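Local coordinates for protein disulfide isomerase (Pseudomonas aeruginosa, PDB 4N30) that probably forms or rearranges disulfide bonds in other proteins, as a thioredoxin-fold thiol oxidoreductase of the DsbA subfamily, at residues A[90-95]-A[166-171]; A[186-191]-A[210-215]. One frame throughout, in Å; residues are numbered along the deposited sequence. Where two conformers were deposited one is given.

In the fold
From the N terminus, the chain reaches strand 86-92 and leaves its end for a long excursion before helix 162-177 returns to it. Interaction 1 closes this loop of 70 residues, which is mostly helix, has no strand and holds the Cys111-Cys157 disulfide between helices 99-131 and 151-160. The chain then enters strand 185-190, turns into strand 196-200, and closes interaction 2 when helix 205-216 packs back on the first of these strands. The two loops follow in series, neither nested nor crossed. Both contacts reach the same sheet; strand 56-62 lies between strands 86-92 and 185-190, and its Asn59 side chain bonds to Arg91 NH1 and Val187 O.

Interaction 1 of 2, residues A[90-95]-A[166-171]; sequences WRHLPL and SDIKLD
Asp171 reaches from helix 162-177 to the end of strand 86-92, where its two carboxylate oxygens divide the work. OD2 accepts the backbone N-H of His92 in a nearly straight bond (N to OD2 2.9 Å, 170° at the hydrogen). OD1 is gripped side-on by Arg91, whose NE lies 3.1 Å and whose NH2 lies 3.2 Å from that one oxygen. OD1 sits in the guanidinium plane, but both nitrogens meet it from the same face of the carboxylate, well above its plane. Bends at chi2 and chi3 bring Arg91 NE round to Asp171 OD1, while NH1 is held by Asn59 of strand 56-62. A water extends the network, giving one hydrogen to Asp171 OD2 (2.7 Å) and another to Trp90 O. In this thioredoxin fold with its DsbA-type helical insertion, the helix returning from the insertion is pinned to the strand through a backbone amide as well as side chains; the axis of helix 166-171 runs at 91° to that of strand 90-92. His92 is the flat group in the middle. Chi1 of -64° sets its CG beside the backbone N. The imidazole lies between two side chains: Ile168 CG1 is over one face in a CH-pi contact 4.0 Å from the ring centroid, offset toward CD2, and Trp90 CD1, likewise offset toward the rim, lies 3.6 Å above the ring plane on the opposite face. Ile168 CG2 rests against His92 CB. Glu110 of helix 99-131 bonds to NE2 and, with the contacts on the two faces, helps hold the buried ring's rotation; Ala106 and Val109 also touch the His92 side chain.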
ATOM      1  N   TRP A  90       1.227   1.530   2.656  1.00 10.41           N
ATOM      2  CA  TRP A  90       0.989   1.065   1.302  1.00 10.42           C
ATOM      3  C   TRP A  90       1.901   1.845   0.374  1.00 10.87           C
ATOM      4  O   TRP A  90       1.832   3.108   0.430  1.00 12.17           O
ATOM      5  CB  TRP A  90      -0.464   1.341   0.926  1.00 10.92           C
ATOM      6  CG  TRP A  90      -0.850   0.992  -0.508  1.00 10.53           C
ATOM      7  CD1 TRP A  90      -0.673   1.751  -1.644  1.00 11.41           C
ATOM      8  CD2 TRP A  90      -1.473  -0.235  -0.966  1.00 10.41           C
ATOM      9  NE1 TRP A  90      -1.185   1.124  -2.716  1.00 11.67           N
ATOM     10  CE2 TRP A  90      -1.698  -0.076  -2.364  1.00 11.08           C
ATOM     11  CE3 TRP A  90      -1.937  -1.378  -0.293  1.00 10.67           C
ATOM     12  CZ2 TRP A  90      -2.331  -1.058  -3.124  1.00 11.92           C
ATOM     13  CZ3 TRP A  90      -2.602  -2.334  -1.056  1.00 11.96           C
ATOM     14  CH2 TRP A  90      -2.781  -2.152  -2.451  1.00 11.37           C
ATOM     15  N   ARG A  91       2.620   1.201  -0.513  1.00  9.66           N
ATOM     16  CA  ARG A  91       3.384   1.871  -1.551  1.00  9.59           C
ATOM     17  C   ARG A  91       2.875   1.397  -2.880  1.00  9.84           C
ATOM     18  O   ARG A  91       2.645   0.218  -3.128  1.00 10.75           O
ATOM     19  CB  ARG A  91       4.881   1.514  -1.397  1.00 11.06           C
ATOM     20  CG  ARG A  91       5.490   1.806  -0.013  1.00 12.08           C
ATOM     21  CD  ARG A  91       5.347   3.230   0.449  1.00 16.26           C
ATOM     22  NE  ARG A  91       6.246   3.947  -0.357  1.00 20.22           N
ATOM     23  CZ  ARG A  91       7.563   4.097  -0.129  1.00 22.95           C
ATOM     24  NH1 ARG A  91       8.175   3.538   0.911  1.00 24.58           N
ATOM     25  NH2 ARG A  91       8.282   4.780  -1.019  1.00 28.20           N
ATOM     26  N   HIS A  92       2.748   2.283  -3.862  1.00  9.97           N
ATOM     27  CA  HIS A  92       2.174   1.924  -5.158  1.00 10.60           C
ATOM     28  C   HIS A  92       3.133   1.258  -6.040  1.00 10.63           C
ATOM     29  O   HIS A  92       4.190   1.853  -6.403  1.00 11.04           O
ATOM     30  CB  HIS A  92       1.596   3.179  -5.832  1.00 10.70           C
ATOM     31  CG  HIS A  92       0.487   3.759  -5.097  1.00 10.30           C
ATOM     32  ND1 HIS A  92      -0.759   3.209  -5.073  1.00 10.71           N
ATOM     33  CD2 HIS A  92       0.425   4.950  -4.361  1.00 10.99           C
ATOM     34  CE1 HIS A  92      -1.548   4.000  -4.323  1.00 11.29           C
ATOM     35  NE2 HIS A  92      -0.825   5.041  -3.855  1.00 12.69           N
ATOM     36  N   LEU A  93       2.732   0.094  -6.589  1.00 10.01           N
ATOM     37  CA  LEU A  93       3.407  -0.471  -7.707  1.00 10.98           C
ATOM     38  C   LEU A  93       2.366  -1.185  -8.558  1.00 10.00           C
ATOM     39  O   LEU A  93       2.400  -2.381  -8.734  1.00 10.43           O
ATOM     40  CB  LEU A  93       4.518  -1.401  -7.251  1.00 11.34           C
ATOM     41  CG  LEU A  93       5.397  -2.018  -8.348  1.00 11.84           C
ATOM     42  CD1 LEU A  93       6.098  -0.889  -9.096  1.00 15.13           C
ATOM     43  CD2 LEU A  93       6.425  -2.980  -7.757  1.00 13.69           C
ATOM     44  N   PRO A  94       1.582  -0.384  -9.316  1.00 10.66           N
ATOM     45  CA  PRO A  94       0.697  -0.984 -10.297  1.00 11.53           C
ATOM     46  C   PRO A  94       1.545  -1.601 -11.390  1.00 10.36           C
ATOM     47  O   PRO A  94       2.379  -0.918 -11.988  1.00 12.27           O
ATOM     48  CB  PRO A  94      -0.119   0.228 -10.831  1.00 11.15           C
ATOM     49  CG  PRO A  94       0.750   1.416 -10.476  1.00 11.89           C
ATOM     50  CD  PRO A  94       1.449   1.085  -9.201  1.00 11.57           C
ATOM     51  N   LEU A  95       1.339  -2.846 -11.715  1.00 10.99           N
ATOM     52  CA  LEU A  95       2.216  -3.590 -12.646  1.00 10.97           C
ATOM     53  C   LEU A  95       1.731  -3.317 -14.051  1.00 10.15           C
ATOM     54  O   LEU A  95       0.538  -3.238 -14.330  1.00 10.19           O
ATOM     55  CB  LEU A  95       2.176  -5.095 -12.378  1.00 10.74           C
ATOM     56  CG  LEU A  95       2.727  -5.479 -10.977  1.00 11.46           C
ATOM     57  CD1 LEU A  95       2.544  -6.994 -10.834  1.00 11.81           C
ATOM     58  CD2 LEU A  95       4.183  -5.030 -10.864  1.00 13.12           C
ATOM     59  N   SER A 166       1.925  12.215  -9.243  1.00 16.54           N
ATOM     60  CA  SER A 166       3.355  12.317  -9.001  0.50 19.23           C
ATOM     61  C   SER A 166       3.737  11.399  -7.892  1.00 18.44           C
ATOM     62  O   SER A 166       4.800  10.740  -7.959  1.00 18.64           O
ATOM     63  CB  SER A 166       3.706  13.706  -8.525  0.50 21.22           C
ATOM     64  OG  SER A 166       3.695  14.631  -9.587  0.50 25.92           O
ATOM     65  N   ASP A 167       2.876  11.307  -6.845  1.00 15.99           N
ATOM     66  CA  ASP A 167       3.237  10.535  -5.681  1.00 16.57           C
ATOM     67  C   ASP A 167       3.188   9.059  -6.040  1.00 14.58           C
ATOM     68  O   ASP A 167       4.044   8.279  -5.550  1.00 15.40           O
ATOM     69  CB  ASP A 167       2.279  10.775  -4.558  1.00 15.41           C
ATOM     70  CG  ASP A 167       2.454  12.167  -3.945  1.00 17.29           C
ATOM     71  OD1 ASP A 167       3.464  12.811  -4.292  1.00 21.38           O
ATOM     72  OD2 ASP A 167       1.569  12.565  -3.205  1.00 17.11           O
ATOM     73  N   ILE A 168       2.235   8.644  -6.830  1.00 13.92           N
ATOM     74  CA  ILE A 168       2.196   7.266  -7.341  1.00 13.22           C
ATOM     75  C   ILE A 168       3.439   6.939  -8.156  1.00 14.66           C
ATOM     76  O   ILE A 168       4.097   5.899  -7.953  1.00 14.69           O
ATOM     77  CB  ILE A 168       0.945   7.055  -8.126  1.00 12.36           C
ATOM     78  CG1 ILE A 168      -0.239   7.182  -7.143  1.00 12.22           C
ATOM     79  CG2 ILE A 168       0.958   5.663  -8.782  1.00 13.44           C
ATOM     80  CD1 ILE A 168      -1.511   7.431  -7.905  1.00 13.48           C
ATOM     81  N   LYS A 169       3.777   7.815  -9.099  1.00 15.95           N
ATOM     82  CA  LYS A 169       4.955   7.670  -9.928  0.50 16.37           C
ATOM     83  C   LYS A 169       6.210   7.598  -9.114  1.00 17.61           C
ATOM     84  O   LYS A 169       7.107   6.794  -9.465  1.00 16.52           O
ATOM     85  CB  LYS A 169       5.028   8.812 -10.958  0.50 17.41           C
ATOM     86  CG  LYS A 169       3.971   8.696 -12.051  0.50 19.16           C
ATOM     87  CD  LYS A 169       4.013   9.881 -13.020  0.50 22.15           C
ATOM     88  CE  LYS A 169       3.195   9.651 -14.278  0.50 22.33           C
ATOM     89  NZ  LYS A 169       2.801  10.985 -14.846  0.50 24.37           N
ATOM     90  N   LEU A 170       6.339   8.353  -8.042  1.00 14.64           N
ATOM     91  CA  LEU A 170       7.501   8.343  -7.186  1.00 19.03           C
ATOM     92  C   LEU A 170       7.645   6.980  -6.525  1.00 16.08           C
ATOM     93  O   LEU A 170       8.771   6.424  -6.422  1.00 15.20           O
ATOM     94  CB  LEU A 170       7.416   9.423  -6.084  1.00 20.38           C
ATOM     95  CG  LEU A 170       8.677   9.546  -5.215  1.00 23.68           C
ATOM     96  CD1 LEU A 170       9.886   9.850  -6.127  1.00 29.32           C
ATOM     97  CD2 LEU A 170       8.481  10.660  -4.192  1.00 26.31           C
ATOM     98  N   ASP A 171       6.548   6.430  -5.976  1.00 13.81           N
ATOM     99  CA  ASP A 171       6.642   5.060  -5.397  1.00 13.29           C
ATOM    100  C   ASP A 171       7.098   4.068  -6.445  1.00 12.82           C
ATOM    101  O   ASP A 171       7.975   3.239  -6.127  1.00 13.06           O
ATOM    102  CB  ASP A 171       5.288   4.594  -4.881  1.00 13.82           C
ATOM    103  CG  ASP A 171       4.894   5.146  -3.556  1.00 14.95           C
ATOM    104  OD1 ASP A 171       5.776   5.745  -2.832  1.00 18.48           O
ATOM    105  OD2 ASP A 171       3.726   4.875  -3.121  1.00 12.45           O
TER
HETATM  106  O   HOH W   1       2.591   5.510  -0.764  1.00 16.40           O

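Interaction 2 of 2, residues A[186-191]-A[210-215]; sequences LVIRDN and SAIDWL
Ile188 points from strand 185-190 into helix 205-216, and its two branches meet three residues of the helix. CG1 lies beside the backbone N and chi2 is extended (-178°), carrying CD1 to the methyl of Ala211 (CD1 to CB 4.0 Å). The other branch, CG2, meets Leu215 CD1 at 3.9 Å and Ile212 CG1 at 4.2 Å, the Ile212 side chain crossing that of Ile188 at about a right angle. Leu215 CD1 also packs on the strand backbone, 3.7 Å from Ile188 O. This is the beta-beta-alpha end of the thioredoxin fold: strands 185-190 and 196-200 pair antiparallel, and the last helix lies across one face of the sheet, the axes of helix 210-215 and strand 186-190 crossing at -41°. Leu199 of strand 196-200 touches both Ile188 and Ala211, Leu208 adds to the cover over Ile188 from the preceding helical turn, and Trp56 touches Ile212. At the strand's end the contact turns polar. A water donates to Asp190 OD2 (2.7 Å) and to Leu215 O (2.8 Å), bridging strand and helix. That carboxylate is positioned by a salt bridge from OD2 to Arg55 and by Gln192 N, which bonds to OD1.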
ATOM      1  N   LEU A 186       7.737  -6.522   0.078  1.00 10.29           N
ATOM      2  CA  LEU A 186       7.885  -5.745   1.336  1.00  9.93           C
ATOM      3  C   LEU A 186       9.251  -5.149   1.477  1.00 10.01           C
ATOM      4  O   LEU A 186      10.202  -5.856   1.196  1.00 11.21           O
ATOM      5  CB  LEU A 186       7.561  -6.632   2.536  1.00 10.17           C
ATOM      6  CG  LEU A 186       6.287  -7.437   2.422  1.00 10.52           C
ATOM      7  CD1 LEU A 186       6.071  -8.202   3.770  1.00 12.09           C
ATOM      8  CD2 LEU A 186       5.067  -6.548   2.113  1.00 11.84           C
ATOM      9  N   VAL A 187       9.291  -3.934   1.952  1.00  9.95           N
ATOM     10  CA  VAL A 187      10.564  -3.360   2.455  1.00 11.32           C
ATOM     11  C   VAL A 187      10.257  -3.071   3.927  1.00 10.48           C
ATOM     12  O   VAL A 187       9.465  -2.161   4.188  1.00  9.75           O
ATOM     13  CB  VAL A 187      11.015  -2.122   1.672  1.00 11.14           C
ATOM     14  CG1 VAL A 187      12.272  -1.530   2.390  1.00 13.90           C
ATOM     15  CG2 VAL A 187      11.358  -2.461   0.237  1.00 12.22           C
ATOM     16  N   ILE A 188      10.932  -3.793   4.835  1.00 11.09           N
ATOM     17  CA  ILE A 188      10.663  -3.592   6.267  1.00 10.82           C
ATOM     18  C   ILE A 188      11.802  -2.732   6.787  1.00 11.28           C
ATOM     19  O   ILE A 188      12.946  -3.103   6.663  1.00 11.25           O
ATOM     20  CB  ILE A 188      10.605  -4.911   7.018  1.00 12.23           C
ATOM     21  CG1 ILE A 188       9.579  -5.869   6.379  1.00 13.23           C
ATOM     22  CG2 ILE A 188      10.340  -4.619   8.518  1.00 13.17           C
ATOM     23  CD1 ILE A 188       9.410  -7.209   7.090  1.00 18.32           C
ATOM     24  N   ARG A 189      11.472  -1.553   7.326  1.00 11.82           N
ATOM     25  CA  ARG A 189      12.450  -0.591   7.818  1.00 13.53           C
ATOM     26  C   ARG A 189      12.378  -0.605   9.345  1.00 13.39           C
ATOM     27  O   ARG A 189      11.306  -0.515   9.964  1.00 13.48           O
ATOM     28  CB  ARG A 189      12.120   0.750   7.251  1.00 15.81           C
ATOM     29  CG  ARG A 189      13.126   1.821   7.766  1.00 18.87           C
ATOM     30  CD  ARG A 189      13.088   3.093   6.981  1.00 24.69           C
ATOM     31  NE  ARG A 189      13.165   2.781   5.547  1.00 32.02           N
ATOM     32  CZ  ARG A 189      14.232   2.404   4.842  1.00 37.16           C
ATOM     33  NH1 ARG A 189      15.441   2.297   5.395  1.00 42.11           N
ATOM     34  NH2 ARG A 189      14.080   2.154   3.520  1.00 37.45           N
ATOM     35  N   ASP A 190      13.557  -0.565   9.997  1.00 13.51           N
ATOM     36  CA  ASP A 190      13.646  -0.255  11.426  1.00 13.04           C
ATOM     37  C   ASP A 190      13.830   1.262  11.602  1.00 12.34           C
ATOM     38  O   ASP A 190      14.782   1.837  11.113  1.00 13.78           O
ATOM     39  CB  ASP A 190      14.900  -1.005  11.953  1.00 13.94           C
ATOM     40  CG  ASP A 190      15.080  -0.898  13.425  1.00 14.18           C
ATOM     41  OD1 ASP A 190      14.663   0.157  14.015  1.00 16.24           O
ATOM     42  OD2 ASP A 190      15.537  -1.839  14.053  1.00 14.14           O
ATOM     43  N   ASN A 191      12.758   1.881  12.130  1.00 13.34           N
ATOM     44  CA  ASN A 191      12.720   3.335  12.238  1.00 15.08           C
ATOM     45  C   ASN A 191      13.748   3.892  13.261  1.00 15.28           C
ATOM     46  O   ASN A 191      13.970   5.113  13.266  1.00 20.87           O
ATOM     47  CB  ASN A 191      11.292   3.755  12.563  1.00 15.61           C
ATOM     48  CG  ASN A 191      10.334   3.429  11.425  1.00 15.33           C
ATOM     49  OD1 ASN A 191       9.261   2.896  11.699  1.00 17.31           O
ATOM     50  ND2 ASN A 191      10.711   3.809  10.230  1.00 16.42           N
ATOM     51  N   SER A 210      11.367 -13.435  11.241  1.00 12.01           N
ATOM     52  CA  SER A 210      12.790 -13.601  10.962  1.00 11.17           C
ATOM     53  C   SER A 210      13.454 -12.427  10.264  1.00 11.13           C
ATOM     54  O   SER A 210      14.625 -12.150  10.486  1.00 11.19           O
ATOM     55  CB  SER A 210      13.084 -14.926  10.239  1.00 11.77           C
ATOM     56  OG  SER A 210      12.497 -15.026   8.968  1.00 12.17           O
ATOM     57  N   ALA A 211      12.682 -11.712   9.467  1.00 10.73           N
ATOM     58  CA  ALA A 211      13.230 -10.456   8.847  1.00 10.84           C
ATOM     59  C   ALA A 211      13.461  -9.414   9.924  1.00 10.62           C
ATOM     60  O   ALA A 211      14.494  -8.737   9.828  1.00 10.70           O
ATOM     61  CB  ALA A 211      12.163  -9.950   7.839  1.00 12.59           C
ATOM     62  N   ILE A 212      12.510  -9.284  10.873  1.00 10.62           N
ATOM     63  CA  ILE A 212      12.733  -8.233  11.910  1.00 10.70           C
ATOM     64  C   ILE A 212      13.935  -8.671  12.795  1.00 11.34           C
ATOM     65  O   ILE A 212      14.750  -7.854  13.210  1.00 11.26           O
ATOM     66  CB  ILE A 212      11.422  -7.990  12.689  1.00 11.37           C
ATOM     67  CG1 ILE A 212      10.455  -7.249  11.741  1.00 11.55           C
ATOM     68  CG2 ILE A 212      11.706  -7.129  13.943  1.00 12.45           C
ATOM     69  CD1 ILE A 212       9.052  -7.214  12.318  1.00 15.09           C
ATOM     70  N   ASP A 213      14.050  -9.973  13.088  1.00 10.27           N
ATOM     71  CA  ASP A 213      15.178 -10.505  13.823  1.00 10.77           C
ATOM     72  C   ASP A 213      16.472 -10.217  13.067  1.00 10.41           C
ATOM     73  O   ASP A 213      17.490  -9.859  13.670  1.00 10.61           O
ATOM     74  CB  ASP A 213      14.935 -11.983  14.057  1.00 11.42           C
ATOM     75  CG  ASP A 213      16.039 -12.663  14.745  1.00 12.78           C
ATOM     76  OD1 ASP A 213      16.000 -12.808  15.960  1.00 13.86           O
ATOM     77  OD2 ASP A 213      16.951 -13.199  14.050  1.00 13.51           O
ATOM     78  N   TRP A 214      16.445 -10.392  11.737  1.00  9.72           N
ATOM     79  CA  TRP A 214      17.644 -10.037  10.968  1.00 10.37           C
ATOM     80  C   TRP A 214      18.013  -8.547  11.074  1.00 11.51           C
ATOM     81  O   TRP A 214      19.195  -8.195  11.218  1.00 11.20           O
ATOM     82  CB  TRP A 214      17.391 -10.447   9.513  1.00 11.22           C
ATOM     83  CG  TRP A 214      18.562 -10.181   8.590  1.00 10.74           C
ATOM     84  CD1 TRP A 214      19.527 -11.133   8.202  1.00 10.67           C
ATOM     85  CD2 TRP A 214      18.842  -8.995   7.836  1.00 11.55           C
ATOM     86  NE1 TRP A 214      20.410 -10.562   7.285  1.00 11.56           N
ATOM     87  CE2 TRP A 214      20.047  -9.255   7.074  1.00 11.61           C
ATOM     88  CE3 TRP A 214      18.249  -7.730   7.779  1.00 11.27           C
ATOM     89  CZ2 TRP A 214      20.601  -8.333   6.184  1.00 12.42           C
ATOM     90  CZ3 TRP A 214      18.840  -6.756   6.878  1.00 11.76           C
ATOM     91  CH2 TRP A 214      19.973  -7.073   6.115  1.00 13.45           C
ATOM     92  N   LEU A 215      16.993  -7.688  11.117  1.00 10.62           N
ATOM     93  CA  LEU A 215      17.260  -6.260  11.285  1.00 11.13           C
ATOM     94  C   LEU A 215      17.843  -5.950  12.678  1.00 11.19           C
ATOM     95  O   LEU A 215      18.746  -5.086  12.775  1.00 12.64           O
ATOM     96  CB  LEU A 215      15.974  -5.478  11.077  1.00 11.68           C
ATOM     97  CG  LEU A 215      15.417  -5.396   9.660  1.00 10.57           C
ATOM     98  CD1 LEU A 215      14.013  -4.765   9.740  1.00 12.10           C
ATOM     99  CD2 LEU A 215      16.318  -4.563   8.767  1.00 11.47           C
TER
HETATM  100  O   HOH W   2      17.779  -2.408  12.657  1.00 14.94           O